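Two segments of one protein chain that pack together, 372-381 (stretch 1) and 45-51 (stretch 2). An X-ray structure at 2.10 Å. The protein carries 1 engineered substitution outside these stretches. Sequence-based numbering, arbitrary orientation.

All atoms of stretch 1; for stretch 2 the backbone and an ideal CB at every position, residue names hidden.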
ATOM      1  N   TYR B 372      -1.587  24.810  22.169  1.00 52.91           N
ATOM      2  CA  TYR B 372      -1.388  25.939  23.073  1.00 57.73           C
ATOM      3  C   TYR B 372      -1.853  25.591  24.477  1.00 62.53           C
ATOM      4  O   TYR B 372      -1.162  25.868  25.452  1.00 63.29           O
ATOM      5  CB  TYR B 372      -2.132  27.180  22.577  1.00 57.91           C
ATOM      6  CG  TYR B 372      -1.292  28.060  21.686  1.00 62.19           C
ATOM      7  CD1 TYR B 372      -1.256  27.855  20.315  1.00 54.24           C
ATOM      8  CD2 TYR B 372      -0.518  29.089  22.219  1.00 63.82           C
ATOM      9  CE1 TYR B 372      -0.478  28.645  19.500  1.00 47.86           C
ATOM     10  CE2 TYR B 372       0.264  29.890  21.408  1.00 63.08           C
ATOM     11  CZ  TYR B 372       0.278  29.660  20.048  1.00 68.90           C
ATOM     12  OH  TYR B 372       1.048  30.440  19.223  1.00 72.12           O
ATOM     13  N   GLN B 373      -3.023  24.974  24.570  1.00 62.30           N
ATOM     14  CA  GLN B 373      -3.567  24.580  25.862  1.00 67.85           C
ATOM     15  C   GLN B 373      -2.594  23.658  26.597  1.00 64.51           C
ATOM     16  O   GLN B 373      -2.321  23.847  27.783  1.00 70.85           O
ATOM     17  CB  GLN B 373      -4.931  23.904  25.691  1.00 52.13           C
ATOM     18  CG  GLN B 373      -5.647  23.590  26.992  1.00 79.39           C
ATOM     19  CD  GLN B 373      -6.246  24.824  27.646  1.00100.99           C
ATOM     20  OE1 GLN B 373      -5.783  25.274  28.696  1.00 95.78           O
ATOM     21  NE2 GLN B 373      -7.277  25.384  27.020  1.00107.72           N
ATOM     22  N   SER B 374      -2.059  22.671  25.886  1.00 57.04           N
ATOM     23  CA  SER B 374      -1.157  21.707  26.501  1.00 52.07           C
ATOM     24  C   SER B 374       0.128  22.392  26.974  1.00 65.89           C
ATOM     25  O   SER B 374       0.790  21.928  27.906  1.00 75.12           O
ATOM     26  CB  SER B 374      -0.857  20.540  25.545  1.00 61.03           C
ATOM     27  OG  SER B 374       0.211  20.840  24.662  1.00 66.10           O
ATOM     28  N   ILE B 375       0.465  23.512  26.343  1.00 59.55           N
ATOM     29  CA  ILE B 375       1.652  24.263  26.724  1.00 67.49           C
ATOM     30  C   ILE B 375       1.475  24.943  28.085  1.00 85.70           C
ATOM     31  O   ILE B 375       2.262  24.718  29.005  1.00 87.52           O
ATOM     32  CB  ILE B 375       2.024  25.309  25.663  1.00 52.46           C
ATOM     33  CG1 ILE B 375       2.493  24.620  24.382  1.00 59.59           C
ATOM     34  CG2 ILE B 375       3.122  26.235  26.191  1.00 66.01           C
ATOM     35  CD1 ILE B 375       2.913  25.578  23.279  1.00 68.70           C
ATOM     36  N   SER B 376       0.437  25.763  28.216  1.00 76.57           N
ATOM     37  CA  SER B 376       0.187  26.467  29.467  1.00 81.20           C
ATOM     38  C   SER B 376      -0.054  25.498  30.623  1.00 85.50           C
ATOM     39  O   SER B 376       0.383  25.743  31.741  1.00100.87           O
ATOM     40  CB  SER B 376      -0.991  27.432  29.329  1.00 72.44           C
ATOM     41  OG  SER B 376      -2.224  26.747  29.371  1.00 79.96           O
ATOM     42  N   ASP B 377      -0.744  24.398  30.348  1.00 70.37           N
ATOM     43  CA  ASP B 377      -1.001  23.393  31.371  1.00 79.36           C
ATOM     44  C   ASP B 377       0.298  22.814  31.902  1.00 86.69           C
ATOM     45  O   ASP B 377       0.418  22.514  33.087  1.00 86.69           O
ATOM     46  CB  ASP B 377      -1.885  22.284  30.818  1.00 85.87           C
ATOM     47  CG  ASP B 377      -3.319  22.723  30.650  1.00101.54           C
ATOM     48  OD1 ASP B 377      -3.585  23.937  30.782  1.00111.92           O
ATOM     49  OD2 ASP B 377      -4.178  21.858  30.391  1.00 89.83           O
ATOM     50  N   PHE B 378       1.263  22.639  31.011  1.00 76.01           N
ATOM     51  CA  PHE B 378       2.606  22.278  31.421  1.00 66.84           C
ATOM     52  C   PHE B 378       3.182  23.443  32.201  1.00 75.87           C
ATOM     53  O   PHE B 378       3.756  23.275  33.276  1.00 75.60           O
ATOM     54  CB  PHE B 378       3.473  21.998  30.195  1.00 77.48           C
ATOM     55  CG  PHE B 378       4.960  22.035  30.466  1.00 78.53           C
ATOM     56  CD1 PHE B 378       5.576  21.037  31.213  1.00 77.87           C
ATOM     57  CD2 PHE B 378       5.747  23.053  29.945  1.00 65.38           C
ATOM     58  CE1 PHE B 378       6.946  21.067  31.454  1.00 75.84           C
ATOM     59  CE2 PHE B 378       7.120  23.086  30.180  1.00 72.96           C
ATOM     60  CZ  PHE B 378       7.717  22.091  30.937  1.00 72.77           C
ATOM     61  N   HIS B 379       3.006  24.635  31.646  1.00 65.89           N
ATOM     62  CA  HIS B 379       3.630  25.832  32.177  1.00 76.58           C
ATOM     63  C   HIS B 379       3.074  26.246  33.530  1.00 82.54           C
ATOM     64  O   HIS B 379       3.793  26.793  34.354  1.00 68.23           O
ATOM     65  CB  HIS B 379       3.461  26.984  31.201  1.00 77.19           C
ATOM     66  CG  HIS B 379       3.986  28.282  31.719  1.00 76.41           C
ATOM     67  ND1 HIS B 379       5.333  28.545  31.832  1.00 83.40           N
ATOM     68  CD2 HIS B 379       3.346  29.391  32.159  1.00 85.41           C
ATOM     69  CE1 HIS B 379       5.502  29.763  32.315  1.00 85.24           C
ATOM     70  NE2 HIS B 379       4.311  30.299  32.519  1.00 70.80           N
ATOM     71  N   PHE B 380       1.790  25.992  33.745  1.00 92.42           N
ATOM     72  CA  PHE B 380       1.124  26.387  34.975  1.00 85.61           C
ATOM     73  C   PHE B 380       0.812  25.172  35.833  1.00 90.53           C
ATOM     74  O   PHE B 380       0.230  25.293  36.910  1.00 96.28           O
ATOM     75  CB  PHE B 380      -0.167  27.140  34.664  1.00 83.51           C
ATOM     76  CG  PHE B 380       0.051  28.486  34.038  1.00 83.51           C
ATOM     77  CD1 PHE B 380      -0.490  28.784  32.802  1.00 70.10           C
ATOM     78  CD2 PHE B 380       0.792  29.457  34.691  1.00 88.24           C
ATOM     79  CE1 PHE B 380      -0.297  30.019  32.230  1.00 72.81           C
ATOM     80  CE2 PHE B 380       0.991  30.696  34.121  1.00 84.94           C
ATOM     81  CZ  PHE B 380       0.447  30.978  32.887  1.00 87.75           C
ATOM     82  N   ASN B 381       1.195  23.999  35.344  1.00 90.12           N
ATOM     83  CA  ASN B 381       0.988  22.768  36.090  1.00 92.61           C
ATOM     84  C   ASN B 381      -0.471  22.626  36.519  1.00 96.12           C
ATOM     85  O   ASN B 381      -0.763  22.490  37.706  1.00 95.57           O
ATOM     86  CB  ASN B 381       1.904  22.747  37.313  1.00 85.96           C
ATOM     87  CG  ASN B 381       2.245  21.345  37.760  1.00100.14           C
ATOM     88  OD1 ASN B 381       1.543  20.386  37.430  1.00 94.46           O
ATOM     89  ND2 ASN B 381       3.329  21.215  38.514  1.00107.59           N
ATOM     90  N   UNK B  45      -8.343  33.182  22.721  1.00 66.47           N
ATOM     91  CA  UNK B  45      -9.235  32.470  23.626  1.00 83.84           C
ATOM     92  C   UNK B  45      -8.582  32.207  24.986  1.00 93.94           C
ATOM     93  O   UNK B  45      -9.258  32.162  26.016  1.00 99.53           O
ATOM     94  CB  UNK B  45      -9.672  31.148  22.993  1.00 83.84           C
ATOM     95  N   UNK B  46      -7.266  32.038  24.981  1.00 84.38           N
ATOM     96  CA  UNK B  46      -6.518  31.816  26.212  1.00 72.21           C
ATOM     97  C   UNK B  46      -5.838  33.111  26.644  1.00 76.31           C
ATOM     98  O   UNK B  46      -4.670  33.120  27.043  1.00 72.78           O
ATOM     99  CB  UNK B  46      -5.486  30.701  26.027  1.00 72.21           C
ATOM    100  N   UNK B  47      -6.593  34.202  26.550  1.00 85.76           N
ATOM    101  CA  UNK B  47      -6.116  35.543  26.867  1.00 77.15           C
ATOM    102  C   UNK B  47      -5.464  35.612  28.238  1.00 85.96           C
ATOM    103  O   UNK B  47      -4.616  36.465  28.489  1.00 81.93           O
ATOM    104  CB  UNK B  47      -7.272  36.542  26.795  1.00 77.15           C
ATOM    105  N   UNK B  48      -5.874  34.719  29.130  1.00 89.09           N
ATOM    106  CA  UNK B  48      -5.309  34.673  30.470  1.00 90.81           C
ATOM    107  C   UNK B  48      -3.885  34.139  30.438  1.00103.42           C
ATOM    108  O   UNK B  48      -2.950  34.795  30.907  1.00113.91           O
ATOM    109  CB  UNK B  48      -6.178  33.811  31.388  1.00 90.81           C
ATOM    110  N   UNK B  49      -3.729  32.948  29.865  1.00 96.25           N
ATOM    111  CA  UNK B  49      -2.448  32.251  29.860  1.00 87.56           C
ATOM    112  C   UNK B  49      -1.422  32.845  28.899  1.00 82.71           C
ATOM    113  O   UNK B  49      -0.224  32.614  29.056  1.00 80.18           O
ATOM    114  CB  UNK B  49      -2.673  30.779  29.507  1.00 87.56           C
ATOM    115  N   UNK B  50      -1.888  33.596  27.904  1.00 83.20           N
ATOM    116  CA  UNK B  50      -0.990  34.150  26.895  1.00 80.84           C
ATOM    117  C   UNK B  50      -1.281  35.609  26.575  1.00 80.54           C
ATOM    118  O   UNK B  50      -2.437  36.024  26.508  1.00 88.82           O
ATOM    119  CB  UNK B  50      -1.079  33.321  25.612  1.00 80.84           C
ATOM    120  N   UNK B  51      -0.219  36.377  26.358  1.00 81.43           N
ATOM    121  CA  UNK B  51      -0.345  37.752  25.906  1.00 75.67           C
ATOM    122  C   UNK B  51       0.741  38.095  24.890  1.00 82.50           C
ATOM    123  O   UNK B  51       1.919  37.818  25.110  1.00 87.05           O
ATOM    124  CB  UNK B  51      -0.280  38.711  27.097  1.00 75.67           C
TER

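Stretch 1 is a helix that presents Tyr372, Ile375, Ser376 and Phe380 on the side facing stretch 2, with Gln373 reaching in from the flank. It offers a mainly apolar face, with the polar groups of Gln373 and Ser376 beside it.

Position 45 lies beyond the reach of stretch 1, and nothing of the helix comes within 5.5 Å of its ideal CB. Stretch 1 sets no requirement there, and a polar side chain is as acceptable as any. The residue is Gln45, which makes no contact with the helix.

At position 46 the CA-to-CB bond points toward the helix, but the CB itself stops short of it. The space ahead is bordered by CB of Tyr372 and the side chain of Gln373, so a side chain of medium length is needed to bridge the gap; leucine, methionine or isoleucine would suit, whereas alanine would leave it unfilled. The backbone, at phi/psi -101/43, has left helical geometry. The deposited residue is Leu46, with chi1 in m and chi2 in t. Its CD1 lies 3.9 Å from CB of Tyr372, and its CD2 packs against the end of the Gln373 side chain.

Positions 47 and 48 have helical phi/psi without the regular bonds. The first is out of reach of the helix and the second points sideways, with open space before its CB as far as stretch 1 is concerned. Small or polar residues fit easily, and Ser47 and Ser48 occupy them without touching the helix.

Position 49 is the closest approach of the two backbones, its CA 6.4 Å from CA of Ser376. Its CB points toward the helix and, as an ideal atom, already lies 3.7 Å from CE1 of Phe380 and 3.8 Å from CB of Ser376. A branch at CB would have to be accommodated beside these atoms, while an unbranched chain can run on between the phenyl ring and the serine; alanine, methionine, glutamine or glutamate are plausible. The residue is Gln49, with chi1 in m. CG of Gln49 sits 3.6 Å from CE1 of Phe380 and 3.7 Å from OG of Ser376, and the amide end comes near the end of the Gln373 side chain without a hydrogen bond across the stretches.

At position 50 the backbone turns extended, and its N donates a hydrogen bond to O of position 46 (3.0 Å). CB points sideways, 5.5 Å from CD2 of Tyr372, so only a long side chain can reach the apolar surface formed by Tyr372, Ile375 and CB of Ser376. An aromatic residue, leucine or methionine would serve. Phe50, with chi1 in m, brings its ring to the helix. The edge of Tyr372 meets its face, with centroids 5.3 Å apart and planes at 84°; CD2 of Tyr372 is 3.8 Å from CZ of Phe50. CG2 of Ile375 approaches the edge of the Phe50 ring, 4.2 Å from CZ of Phe50.

Position 51 continues the strand out of reach of stretch 1, which leaves the choice free. Gln51 occupies it.

Stretch 2, residues 45-51: QLSSQFQ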
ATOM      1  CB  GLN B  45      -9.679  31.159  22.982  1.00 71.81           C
ATOM      2  CG  GLN B  45     -11.017  30.643  23.480  1.00 94.61           C
ATOM      3  CD  GLN B  45     -11.705  29.764  22.458  1.00115.24           C
ATOM      4  OE1 GLN B  45     -11.168  29.513  21.379  1.00124.62           O
ATOM      5  NE2 GLN B  45     -12.902  29.295  22.787  1.00124.19           N
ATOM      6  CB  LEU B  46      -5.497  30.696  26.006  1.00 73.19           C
ATOM      7  CG  LEU B  46      -6.118  29.402  25.471  1.00 66.65           C
ATOM      8  CD1 LEU B  46      -5.075  28.463  24.865  1.00 57.87           C
ATOM      9  CD2 LEU B  46      -6.924  28.696  26.558  1.00 83.15           C
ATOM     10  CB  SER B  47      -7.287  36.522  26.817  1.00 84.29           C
ATOM     11  OG  SER B  47      -8.368  36.032  27.592  1.00 89.93           O
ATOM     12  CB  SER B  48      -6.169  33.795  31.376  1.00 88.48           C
ATOM     13  OG  SER B  48      -7.533  34.166  31.287  1.00100.46           O
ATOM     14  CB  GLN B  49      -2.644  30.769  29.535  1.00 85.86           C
ATOM     15  CG  GLN B  49      -3.494  30.005  30.529  1.00 78.59           C
ATOM     16  CD  GLN B  49      -4.925  29.844  30.065  1.00 87.56           C
ATOM     17  OE1 GLN B  49      -5.468  28.740  30.070  1.00 90.60           O
ATOM     18  NE2 GLN B  49      -5.543  30.945  29.649  1.00 94.45           N
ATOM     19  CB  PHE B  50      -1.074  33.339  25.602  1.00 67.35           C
ATOM     20  CG  PHE B  50      -0.591  31.919  25.731  1.00 63.42           C
ATOM     21  CD1 PHE B  50      -1.494  30.877  25.888  1.00 63.82           C
ATOM     22  CD2 PHE B  50       0.761  31.625  25.675  1.00 68.05           C
ATOM     23  CE1 PHE B  50      -1.061  29.566  25.999  1.00 56.09           C
ATOM     24  CE2 PHE B  50       1.205  30.320  25.781  1.00 56.93           C
ATOM     25  CZ  PHE B  50       0.293  29.288  25.943  1.00 71.25           C
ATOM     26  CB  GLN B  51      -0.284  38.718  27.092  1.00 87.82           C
ATOM     27  CG  GLN B  51      -1.631  38.991  27.741  1.00 92.73           C
ATOM     28  CD  GLN B  51      -2.645  39.544  26.757  1.00103.49           C
ATOM     29  OE1 GLN B  51      -3.354  38.792  26.089  1.00123.41           O
ATOM     30  NE2 GLN B  51      -2.721  40.867  26.667  1.00102.79           N
TER
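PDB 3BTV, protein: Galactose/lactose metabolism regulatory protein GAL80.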